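Local atomic coordinates of inosine-uridine preferring nucleoside hydrolase family protein (Bacillus anthracis, PDB entry 2C40), a protein that adopts the mixed alpha/beta fold of the nucleosidase clan and holds a calcium ion and alpha-D-ribofuranose together in one pocket. Residues A[65-70]-A[128-133]; A[197-202]-A[244-249]; A[258-263]-A[292-297]. One frame throughout, in Å; residues are numbered along the deposited sequence.

Contact 1 of 3, residues A[65-70]-A[128-133]; sequences SNSRGK and LTDLAR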
loop_
_atom_site.group_PDB
_atom_site.type_symbol
_atom_site.label_atom_id
_atom_site.label_comp_id
_atom_site.label_asym_id
_atom_site.label_seq_id
_atom_site.Cartn_x
_atom_site.Cartn_y
_atom_site.Cartn_z
ATOM N N SER A 65 5.030 10.767 -21.077
ATOM C CA SER A 65 4.044 11.659 -21.684
ATOM C C SER A 65 4.145 13.079 -21.156
ATOM O O SER A 65 4.600 13.292 -20.043
ATOM C CB SER A 65 2.625 11.153 -21.402
ATOM O OG SER A 65 1.678 12.023 -21.952
ATOM N N ASN A 66 3.780 14.067 -21.978
ATOM C CA ASN A 66 3.581 15.432 -21.453
ATOM C C ASN A 66 2.138 15.833 -21.689
ATOM O O ASN A 66 1.767 17.009 -21.599
ATOM C CB ASN A 66 4.634 16.473 -21.935
ATOM C CG ASN A 66 4.682 16.660 -23.456
ATOM O OD1 ASN A 66 5.550 17.389 -23.954
ATOM N ND2 ASN A 66 3.771 16.050 -24.190
ATOM N N SER A 67 1.312 14.812 -21.917
ATOM C CA SER A 67 -0.122 15.009 -22.081
ATOM C C SER A 67 -0.695 15.415 -20.752
ATOM O O SER A 67 -0.209 15.005 -19.681
ATOM C CB SER A 67 -0.793 13.763 -22.603
ATOM O OG SER A 67 -0.483 13.527 -23.988
ATOM N N ARG A 68 -1.707 16.264 -20.820
ATOM C CA ARG A 68 -2.442 16.675 -19.643
ATOM C C ARG A 68 -3.889 16.244 -19.771
ATOM O O ARG A 68 -4.427 16.183 -20.861
ATOM C CB ARG A 68 -2.366 18.166 -19.508
ATOM C CG ARG A 68 -0.988 18.665 -19.267
ATOM C CD ARG A 68 -0.971 20.157 -19.422
ATOM N NE ARG A 68 0.358 20.695 -19.196
ATOM C CZ ARG A 68 0.625 21.976 -18.933
ATOM N NH1 ARG A 68 -0.360 22.867 -18.843
ATOM N NH2 ARG A 68 1.888 22.371 -18.810
ATOM N N GLY A 69 -4.524 15.952 -18.650
ATOM C CA GLY A 69 -5.921 15.502 -18.654
ATOM C C GLY A 69 -6.922 16.614 -18.447
ATOM O O GLY A 69 -6.612 17.668 -17.880
ATOM N N LYS A 70 -8.141 16.375 -18.935
ATOM C CA LYS A 70 -9.276 17.277 -18.697
ATOM C C LYS A 70 -9.852 17.085 -17.319
ATOM O O LYS A 70 -10.248 18.057 -16.639
ATOM C CB LYS A 70 -10.355 16.977 -19.743
ATOM C CG LYS A 70 -11.499 18.016 -19.745
ATOM C CD LYS A 70 -12.122 18.031 -21.117
ATOM C CE LYS A 70 -13.555 18.540 -21.176
ATOM N NZ LYS A 70 -14.321 17.715 -22.277
ATOM N N LEU A 128 -6.628 7.979 -23.650
ATOM C CA LEU A 128 -6.164 7.904 -25.028
ATOM C C LEU A 128 -5.388 9.112 -25.516
ATOM O O LEU A 128 -5.051 9.167 -26.672
ATOM C CB LEU A 128 -7.350 7.667 -25.959
ATOM C CG LEU A 128 -7.890 6.235 -25.979
ATOM C CD1 LEU A 128 -9.219 6.267 -26.722
ATOM C CD2 LEU A 128 -6.893 5.288 -26.643
ATOM N N THR A 129 -5.051 10.056 -24.653
ATOM C CA THR A 129 -4.581 11.357 -25.150
ATOM C C THR A 129 -3.210 11.353 -25.843
ATOM O O THR A 129 -3.035 12.100 -26.815
ATOM C CB THR A 129 -4.833 12.563 -24.184
ATOM O OG1 THR A 129 -3.694 13.456 -24.078
ATOM C CG2 THR A 129 -5.391 12.175 -22.899
ATOM N N ASP A 130 -2.290 10.455 -25.452
ATOM C CA ASP A 130 -1.017 10.345 -26.226
ATOM C C ASP A 130 -1.272 9.879 -27.678
ATOM O O ASP A 130 -0.555 10.286 -28.622
ATOM C CB ASP A 130 0.007 9.392 -25.571
ATOM C CG ASP A 130 0.651 9.954 -24.292
ATOM O OD1 ASP A 130 0.824 11.183 -24.150
ATOM O OD2 ASP A 130 1.017 9.121 -23.420
ATOM N N LEU A 131 -2.263 9.005 -27.864
ATOM C CA LEU A 131 -2.650 8.581 -29.207
ATOM C C LEU A 131 -3.432 9.639 -30.012
ATOM O O LEU A 131 -3.220 9.805 -31.210
ATOM C CB LEU A 131 -3.419 7.252 -29.154
ATOM C CG LEU A 131 -3.973 6.667 -30.467
ATOM C CD1 LEU A 131 -2.889 6.332 -31.477
ATOM C CD2 LEU A 131 -4.825 5.442 -30.194
ATOM N N ALA A 132 -4.391 10.297 -29.397
ATOM C CA ALA A 132 -5.129 11.381 -30.051
ATOM C C ALA A 132 -4.163 12.369 -30.625
ATOM O O ALA A 132 -4.268 12.818 -31.781
ATOM C CB ALA A 132 -6.043 12.072 -29.002
ATOM N N ARG A 133 -3.199 12.698 -29.790
ATOM C CA ARG A 133 -2.175 13.674 -30.099
ATOM C C ARG A 133 -1.234 13.227 -31.220
ATOM O O ARG A 133 -0.954 14.000 -32.088
ATOM C CB ARG A 133 -1.421 13.980 -28.815
ATOM C CG ARG A 133 -0.635 15.220 -28.866
ATOM C CD ARG A 133 -0.890 16.107 -27.600
ATOM N NE ARG A 133 -0.222 15.560 -26.453
ATOM C CZ ARG A 133 0.897 16.042 -25.916
ATOM N NH1 ARG A 133 1.495 17.147 -26.376
ATOM N NH2 ARG A 133 1.399 15.426 -24.855
#
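Ser65 and Ser67 both present their hydroxyls to Asp130, and the contact is a compact example of polar side chains tying a loop to the start of helix 129-137. Among the hydroxyl bonds, Ser65 OG donates to Asp130 OD1 over 2.5 Å, meeting the syn lone pair of that oxygen, while Ser67 OG reaches the same oxygen from the anti side at 2.7 Å, 32° out of the carboxylate plane. The guanidinium bonds come next. Arg133 NE (3.2 Å) and Arg133 NH2 (2.8 Å) grip Ser67 OG side-on, both close to the guanidinium plane. The arginine chain is bent at chi2 (132°, placing CD) and chi3 (75°, placing NE). Within 65-70, Ser67 N donates to Ser65 OG over 2.8 Å, an ST turn. Around this network, Ala105 of helix 105-115 touches Ser65 and Asp130, and Ile35 touches both serines. The chemistry implies a relay: loop and helix are joined by two serine hydroxyls meeting at one carboxylate oxygen, and Ser67 OG, also held by Arg133, lies between that positive charge and the carboxylate of Asp130, which together would probably polarise it.

Contact 2 of 3, residues A[197-202]-A[244-249]; sequences ESTNQV and YLWDVL. With CA (calcium ion), chain C; RIB (alpha-D-ribofuranose), chain D.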
loop_
_atom_site.group_PDB
_atom_site.type_symbol
_atom_site.label_atom_id
_atom_site.label_comp_id
_atom_site.label_asym_id
_atom_site.label_seq_id
_atom_site.Cartn_x
_atom_site.Cartn_y
_atom_site.Cartn_z
ATOM N N GLU A 197 -17.739 -3.761 -18.120
ATOM C CA GLU A 197 -18.578 -4.987 -18.064
ATOM C C GLU A 197 -17.816 -6.228 -18.519
ATOM O O GLU A 197 -18.185 -7.339 -18.152
ATOM C CB GLU A 197 -19.762 -4.996 -19.063
ATOM C CG GLU A 197 -20.676 -3.834 -19.112
ATOM C CD GLU A 197 -20.119 -2.690 -19.924
ATOM O OE1 GLU A 197 -20.514 -2.503 -21.089
ATOM O OE2 GLU A 197 -19.305 -1.986 -19.352
ATOM N N SER A 198 -16.858 -6.018 -19.435
ATOM C CA SER A 198 -16.103 -7.077 -20.103
ATOM C C SER A 198 -15.518 -8.054 -19.099
ATOM O O SER A 198 -15.297 -9.221 -19.378
ATOM C CB SER A 198 -14.958 -6.436 -20.929
ATOM O OG SER A 198 -15.481 -5.709 -22.039
ATOM N N THR A 199 -15.257 -7.535 -17.911
ATOM C CA THR A 199 -14.500 -8.234 -16.896
ATOM C C THR A 199 -15.406 -8.974 -15.877
ATOM O O THR A 199 -14.899 -9.536 -14.932
ATOM C CB THR A 199 -13.568 -7.202 -16.238
ATOM O OG1 THR A 199 -12.393 -7.846 -15.747
ATOM C CG2 THR A 199 -14.281 -6.400 -15.178
ATOM N N ASN A 200 -16.723 -9.015 -16.121
ATOM C CA ASN A 200 -17.699 -9.512 -15.167
ATOM C C ASN A 200 -17.353 -10.911 -14.653
ATOM O O ASN A 200 -17.549 -11.200 -13.472
ATOM C CB ASN A 200 -19.079 -9.619 -15.809
ATOM C CG ASN A 200 -19.809 -8.311 -15.895
ATOM O OD1 ASN A 200 -19.454 -7.340 -15.234
ATOM N ND2 ASN A 200 -20.885 -8.284 -16.711
ATOM N N GLN A 201 -16.842 -11.755 -15.554
ATOM C CA GLN A 201 -16.574 -13.153 -15.267
ATOM C C GLN A 201 -15.210 -13.422 -14.623
ATOM O O GLN A 201 -14.911 -14.569 -14.317
ATOM C CB GLN A 201 -16.789 -14.020 -16.549
ATOM C CG GLN A 201 -18.233 -14.331 -16.793
ATOM C CD GLN A 201 -18.506 -15.092 -18.090
ATOM O OE1 GLN A 201 -17.670 -15.860 -18.577
ATOM N NE2 GLN A 201 -19.699 -14.882 -18.655
ATOM N N VAL A 202 -14.407 -12.383 -14.403
ATOM C CA VAL A 202 -13.087 -12.539 -13.805
ATOM C C VAL A 202 -12.809 -11.525 -12.682
ATOM O O VAL A 202 -11.887 -10.723 -12.783
ATOM C CB VAL A 202 -11.935 -12.512 -14.899
ATOM C CG1 VAL A 202 -12.091 -13.669 -15.878
ATOM C CG2 VAL A 202 -11.833 -11.139 -15.651
ATOM N N TYR A 244 -11.669 -6.002 -10.074
ATOM C CA TYR A 244 -11.597 -6.490 -11.420
ATOM C C TYR A 244 -10.298 -5.979 -12.054
ATOM O O TYR A 244 -9.938 -4.834 -11.901
ATOM C CB TYR A 244 -12.826 -6.039 -12.196
ATOM C CG TYR A 244 -14.145 -6.545 -11.640
ATOM C CD1 TYR A 244 -14.837 -5.816 -10.655
ATOM C CD2 TYR A 244 -14.682 -7.763 -12.060
ATOM C CE1 TYR A 244 -16.018 -6.275 -10.136
ATOM C CE2 TYR A 244 -15.862 -8.236 -11.554
ATOM C CZ TYR A 244 -16.529 -7.492 -10.594
ATOM O OH TYR A 244 -17.718 -7.938 -10.093
ATOM N N LEU A 245 -9.636 -6.862 -12.785
ATOM C CA LEU A 245 -8.307 -6.680 -13.357
ATOM C C LEU A 245 -8.463 -6.198 -14.795
ATOM O O LEU A 245 -8.149 -6.902 -15.739
ATOM C CB LEU A 245 -7.568 -8.021 -13.348
ATOM C CG LEU A 245 -7.508 -8.684 -11.973
ATOM C CD1 LEU A 245 -7.454 -10.154 -12.066
ATOM C CD2 LEU A 245 -6.314 -8.151 -11.285
ATOM N N TRP A 246 -8.997 -5.002 -14.945
ATOM C CA TRP A 246 -9.362 -4.494 -16.256
ATOM C C TRP A 246 -8.220 -4.383 -17.220
ATOM O O TRP A 246 -8.330 -4.824 -18.345
ATOM C CB TRP A 246 -9.950 -3.118 -16.128
ATOM C CG TRP A 246 -11.264 -3.149 -15.565
ATOM C CD1 TRP A 246 -12.393 -3.546 -16.183
ATOM C CD2 TRP A 246 -11.621 -2.754 -14.255
ATOM N NE1 TRP A 246 -13.454 -3.445 -15.320
ATOM C CE2 TRP A 246 -13.010 -2.949 -14.130
ATOM C CE3 TRP A 246 -10.895 -2.297 -13.158
ATOM C CZ2 TRP A 246 -13.718 -2.662 -12.952
ATOM C CZ3 TRP A 246 -11.596 -2.018 -11.980
ATOM C CH2 TRP A 246 -12.994 -2.202 -11.895
ATOM N N ASP A 247 -7.128 -3.798 -16.760
ATOM C CA ASP A 247 -5.949 -3.610 -17.595
ATOM C C ASP A 247 -5.216 -4.934 -17.919
ATOM O O ASP A 247 -4.744 -5.131 -19.040
ATOM C CB ASP A 247 -5.015 -2.617 -16.928
ATOM C CG ASP A 247 -5.686 -1.270 -16.688
ATOM O OD1 ASP A 247 -6.765 -1.006 -17.299
ATOM O OD2 ASP A 247 -5.109 -0.453 -15.945
ATOM N N VAL A 248 -5.158 -5.830 -16.929
ATOM C CA VAL A 248 -4.485 -7.101 -17.057
ATOM C C VAL A 248 -5.235 -7.942 -18.106
ATOM O O VAL A 248 -4.599 -8.648 -18.883
ATOM C CB VAL A 248 -4.369 -7.845 -15.699
ATOM C CG1 VAL A 248 -3.808 -9.211 -15.879
ATOM C CG2 VAL A 248 -3.454 -7.090 -14.740
ATOM N N LEU A 249 -6.560 -7.856 -18.108
ATOM C CA LEU A 249 -7.383 -8.568 -19.037
ATOM C C LEU A 249 -7.204 -8.013 -20.450
ATOM O O LEU A 249 -7.221 -8.760 -21.422
ATOM C CB LEU A 249 -8.835 -8.449 -18.654
ATOM C CG LEU A 249 -9.912 -9.204 -19.438
ATOM C CD1 LEU A 249 -10.589 -8.279 -20.382
ATOM C CD2 LEU A 249 -9.414 -10.486 -20.145
HETATM CA CA CA C . -4.862 2.000 -16.039
HETATM O O5 RIB D . -11.593 2.885 -15.253
HETATM C C5 RIB D . -10.689 1.775 -14.989
HETATM C C4 RIB D . -9.257 2.313 -15.032
HETATM O O4 RIB D . -9.121 3.215 -13.913
HETATM C C3 RIB D . -8.087 1.309 -14.983
HETATM O O3 RIB D . -7.433 1.295 -16.294
HETATM C C2 RIB D . -7.196 1.729 -13.731
HETATM O O2 RIB D . -5.700 1.871 -13.775
HETATM C C1 RIB D . -7.842 3.052 -13.248
HETATM O O HOH W 1 -6.330 3.981 -15.876
#
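Thr199 and Trp246 mark the closest backbone approach, their CA atoms 6.4 Å apart, where a turn meets the start of a helix. The loop 197-202 folds as a type I beta turn from Thr199 to Val202, closed by Val202 N bonding to Thr199 O. In 244-249, Leu245 is the centre of an inverse gamma turn and the N-cap residue of helix 246-255.

The side chains meet around the methyl of Thr199. Its chi1 of -152° puts OG1 anti to the backbone N and leaves CG2 between N and the carbonyl carbon, wedged between two aromatic residues: Thr199 CG2 lies 3.1 Å from Trp246 NE1, which is tight, and 3.3 Å from Tyr244 CB. Thr199 and Trp246 cross at about a right angle. Tyr244 also turns the edge of its ring to the loop, CD2 coming to 3.4 Å from Thr199 O. The indole N-H is taken by Leu196 O, which would help hold the ring's rotation.

One residue further on, Asp247 OD2 binds the calcium ion at 2.5 Å, beside Asp9, Asp14 and Thr125, and its OD1 lies 2.6 Å from O3 of alpha-D-ribofuranose. The contact thus rests on methyl and ring packing against the helix start that carries a metal ligand, and burying Thr199 OG1 without a partner in the model is a probable cost.

Contact 3 of 3, residues A[258-263]-A[292-297]; sequences DLAKVQ and YDVNHD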
loop_
_atom_site.group_PDB
_atom_site.type_symbol
_atom_site.label_atom_id
_atom_site.label_comp_id
_atom_site.label_asym_id
_atom_site.label_seq_id
_atom_site.Cartn_x
_atom_site.Cartn_y
_atom_site.Cartn_z
ATOM N N ASP A 258 -8.184 -15.595 -27.707
ATOM C CA ASP A 258 -9.075 -16.732 -27.494
ATOM C C ASP A 258 -9.671 -16.924 -26.080
ATOM O O ASP A 258 -10.492 -17.840 -25.879
ATOM C CB ASP A 258 -8.368 -18.061 -27.935
ATOM C CG ASP A 258 -6.783 -17.958 -28.049
ATOM O OD1 ASP A 258 -6.257 -16.935 -28.608
ATOM O OD2 ASP A 258 -6.067 -18.942 -27.652
ATOM N N LEU A 259 -9.251 -16.100 -25.124
ATOM C CA LEU A 259 -9.794 -16.082 -23.762
ATOM C C LEU A 259 -11.214 -15.534 -23.693
ATOM O O LEU A 259 -11.973 -15.883 -22.800
ATOM C CB LEU A 259 -8.893 -15.237 -22.845
ATOM C CG LEU A 259 -7.510 -15.826 -22.587
ATOM C CD1 LEU A 259 -6.631 -14.868 -21.820
ATOM C CD2 LEU A 259 -7.634 -17.142 -21.861
ATOM N N ALA A 260 -11.572 -14.653 -24.608
ATOM C CA ALA A 260 -12.870 -14.027 -24.578
ATOM C C ALA A 260 -13.494 -14.060 -25.967
ATOM O O ALA A 260 -12.940 -14.653 -26.907
ATOM C CB ALA A 260 -12.737 -12.611 -24.085
ATOM N N LYS A 261 -14.696 -13.506 -26.053
ATOM C CA LYS A 261 -15.387 -13.297 -27.303
ATOM C C LYS A 261 -15.454 -11.811 -27.538
ATOM O O LYS A 261 -15.125 -11.028 -26.678
ATOM C CB LYS A 261 -16.792 -13.865 -27.228
ATOM C CG LYS A 261 -16.850 -15.374 -27.386
ATOM C CD LYS A 261 -17.628 -15.948 -26.237
ATOM C CE LYS A 261 -17.987 -17.401 -26.411
ATOM N NZ LYS A 261 -19.247 -17.394 -27.140
ATOM N N VAL A 262 -15.894 -11.440 -28.715
ATOM C CA VAL A 262 -16.038 -10.051 -29.090
ATOM C C VAL A 262 -17.371 -9.868 -29.873
ATOM O O VAL A 262 -17.689 -10.664 -30.755
ATOM C CB VAL A 262 -14.818 -9.641 -29.917
ATOM C CG1 VAL A 262 -15.139 -8.529 -30.857
ATOM C CG2 VAL A 262 -13.694 -9.221 -28.998
ATOM N N GLN A 263 -18.133 -8.832 -29.508
ATOM C CA GLN A 263 -19.309 -8.412 -30.262
ATOM C C GLN A 263 -19.031 -7.022 -30.824
ATOM O O GLN A 263 -18.717 -6.074 -30.093
ATOM C CB GLN A 263 -20.598 -8.391 -29.406
ATOM C CG GLN A 263 -21.603 -9.524 -29.725
ATOM C CD GLN A 263 -22.364 -9.341 -31.033
ATOM O OE1 GLN A 263 -21.901 -8.687 -31.962
ATOM N NE2 GLN A 263 -23.560 -9.890 -31.089
ATOM N N TYR A 292 -16.400 -9.752 -24.326
ATOM C CA TYR A 292 -17.266 -10.331 -23.311
ATOM C C TYR A 292 -16.970 -11.821 -23.123
ATOM O O TYR A 292 -16.177 -12.415 -23.854
ATOM C CB TYR A 292 -18.728 -10.089 -23.663
ATOM C CG TYR A 292 -19.222 -10.889 -24.833
ATOM C CD1 TYR A 292 -18.825 -10.576 -26.111
ATOM C CD2 TYR A 292 -20.084 -11.958 -24.647
ATOM C CE1 TYR A 292 -19.286 -11.320 -27.221
ATOM C CE2 TYR A 292 -20.559 -12.731 -25.759
ATOM C CZ TYR A 292 -20.143 -12.393 -27.038
ATOM O OH TYR A 292 -20.585 -13.087 -28.141
ATOM N N ASP A 293 -17.614 -12.401 -22.122
ATOM C CA ASP A 293 -17.596 -13.833 -21.883
ATOM C C ASP A 293 -16.177 -14.336 -21.794
ATOM O O ASP A 293 -15.769 -15.228 -22.547
ATOM C CB ASP A 293 -18.402 -14.596 -22.931
ATOM C CG ASP A 293 -18.643 -16.043 -22.538
ATOM O OD1 ASP A 293 -18.554 -16.325 -21.329
ATOM O OD2 ASP A 293 -18.922 -16.900 -23.419
ATOM N N VAL A 294 -15.444 -13.754 -20.841
ATOM C CA VAL A 294 -14.084 -14.156 -20.525
ATOM C C VAL A 294 -14.104 -15.540 -19.848
ATOM O O VAL A 294 -14.932 -15.811 -18.984
ATOM C CB VAL A 294 -13.379 -13.108 -19.656
ATOM C CG1 VAL A 294 -11.965 -13.522 -19.356
ATOM C CG2 VAL A 294 -13.367 -11.731 -20.338
ATOM N N ASN A 295 -13.217 -16.431 -20.278
ATOM C CA ASN A 295 -13.075 -17.720 -19.632
ATOM C C ASN A 295 -12.268 -17.511 -18.341
ATOM O O ASN A 295 -11.068 -17.172 -18.362
ATOM C CB ASN A 295 -12.464 -18.764 -20.579
ATOM C CG ASN A 295 -12.560 -20.163 -20.030
ATOM O OD1 ASN A 295 -12.064 -20.435 -18.944
ATOM N ND2 ASN A 295 -13.180 -21.059 -20.775
ATOM N N HIS A 296 -12.978 -17.651 -17.219
ATOM C CA HIS A 296 -12.437 -17.441 -15.886
ATOM C C HIS A 296 -11.159 -18.259 -15.708
ATOM O O HIS A 296 -10.090 -17.708 -15.558
ATOM C CB HIS A 296 -13.486 -17.842 -14.815
ATOM C CG HIS A 296 -12.940 -17.853 -13.416
ATOM N ND1 HIS A 296 -12.719 -16.700 -12.695
ATOM C CD2 HIS A 296 -12.542 -18.873 -12.620
ATOM C CE1 HIS A 296 -12.202 -17.005 -11.518
ATOM N NE2 HIS A 296 -12.076 -18.315 -11.451
ATOM N N ASP A 297 -11.302 -19.582 -15.797
ATOM C CA ASP A 297 -10.223 -20.523 -15.492
ATOM C C ASP A 297 -9.019 -20.312 -16.413
ATOM O O ASP A 297 -7.896 -20.309 -15.967
ATOM C CB ASP A 297 -10.712 -21.998 -15.552
ATOM C CG ASP A 297 -11.681 -22.347 -14.423
ATOM O OD1 ASP A 297 -11.834 -21.540 -13.510
ATOM O OD2 ASP A 297 -12.308 -23.433 -14.421
HETATM O O HOH W 2 -20.316 -12.107 -31.139
#
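Lys261 and Tyr292 form an antiparallel hydrogen-bonded pair that brings both side chains to the same face of the sheet. Lys261 N donates to Tyr292 O over 2.9 Å, and Tyr292 N returns the bond to Lys261 O from well above the carbonyl plane.

The lysine can be followed outward. Its CB lies over one face of the Tyr292 ring, 3.9 Å from the centroid and 25° off the normal, a CH-pi contact displaced toward the rim. For its part, the tyrosine leans over its strand partner because chi1 of 71° places CG between its backbone N and carbonyl carbon. Beyond CB the lysine chain bends at chi2 (128°) and then runs beside Asp293, pointing the same way: CD and CE both lie 3.2 Å from Asp293 OD2. At the tip, NZ makes a long salt bridge of 3.8 Å to that same OD2.

The tyrosine ring goes on to meet the next residues of the strand. Val262 C and Gln263 N stand at its edge, and Gln263 CG packs 3.9 Å from Tyr292 CE1. A water links Tyr292 OH to Val262 O.

Past the pair, Asp293 takes up a left-handed backbone conformation and ends the ladder. The chains are held again where Asn295 N donates to Leu259 O over 2.9 Å, while Ala260 CB touches Val294 CG2. Asn295 OD1 caps Arg298 N at the start of helix 296-308.

The contact thus pairs strands 261-269 and 286-292 at the point where one begins and the other ends in the short loop before helix 296-308. Its chemistry is backbone bonding reinforced on the exposed face, where the lysine serves mainly through its aliphatic carbons and its charge only through a long salt bridge.

In the fold
Along the chain the three contacts come in series, and all attach to one mixed sheet. Contact 1 lies at the loop following edge strand 62-64 and at the helix after strand 120-124; contact 2 joins the loop after strand 191-194 to helix 246-255, which is followed in the chain by strand 261-269; contact 3 belongs to antiparallel strands 286-292 and 261-269. Contacts 2 and 3 are neighbours, with centres about 10 Å apart, and they touch where Ser198 O lies 3.3 Å from Val294 CG2. Contact 1 lies across the chain's centre, about 24 Å from contact 2 and 30 Å from contact 3, centre to centre. Contact 2 thus links this antiparallel end of the sheet to the calcium site, through Asp247.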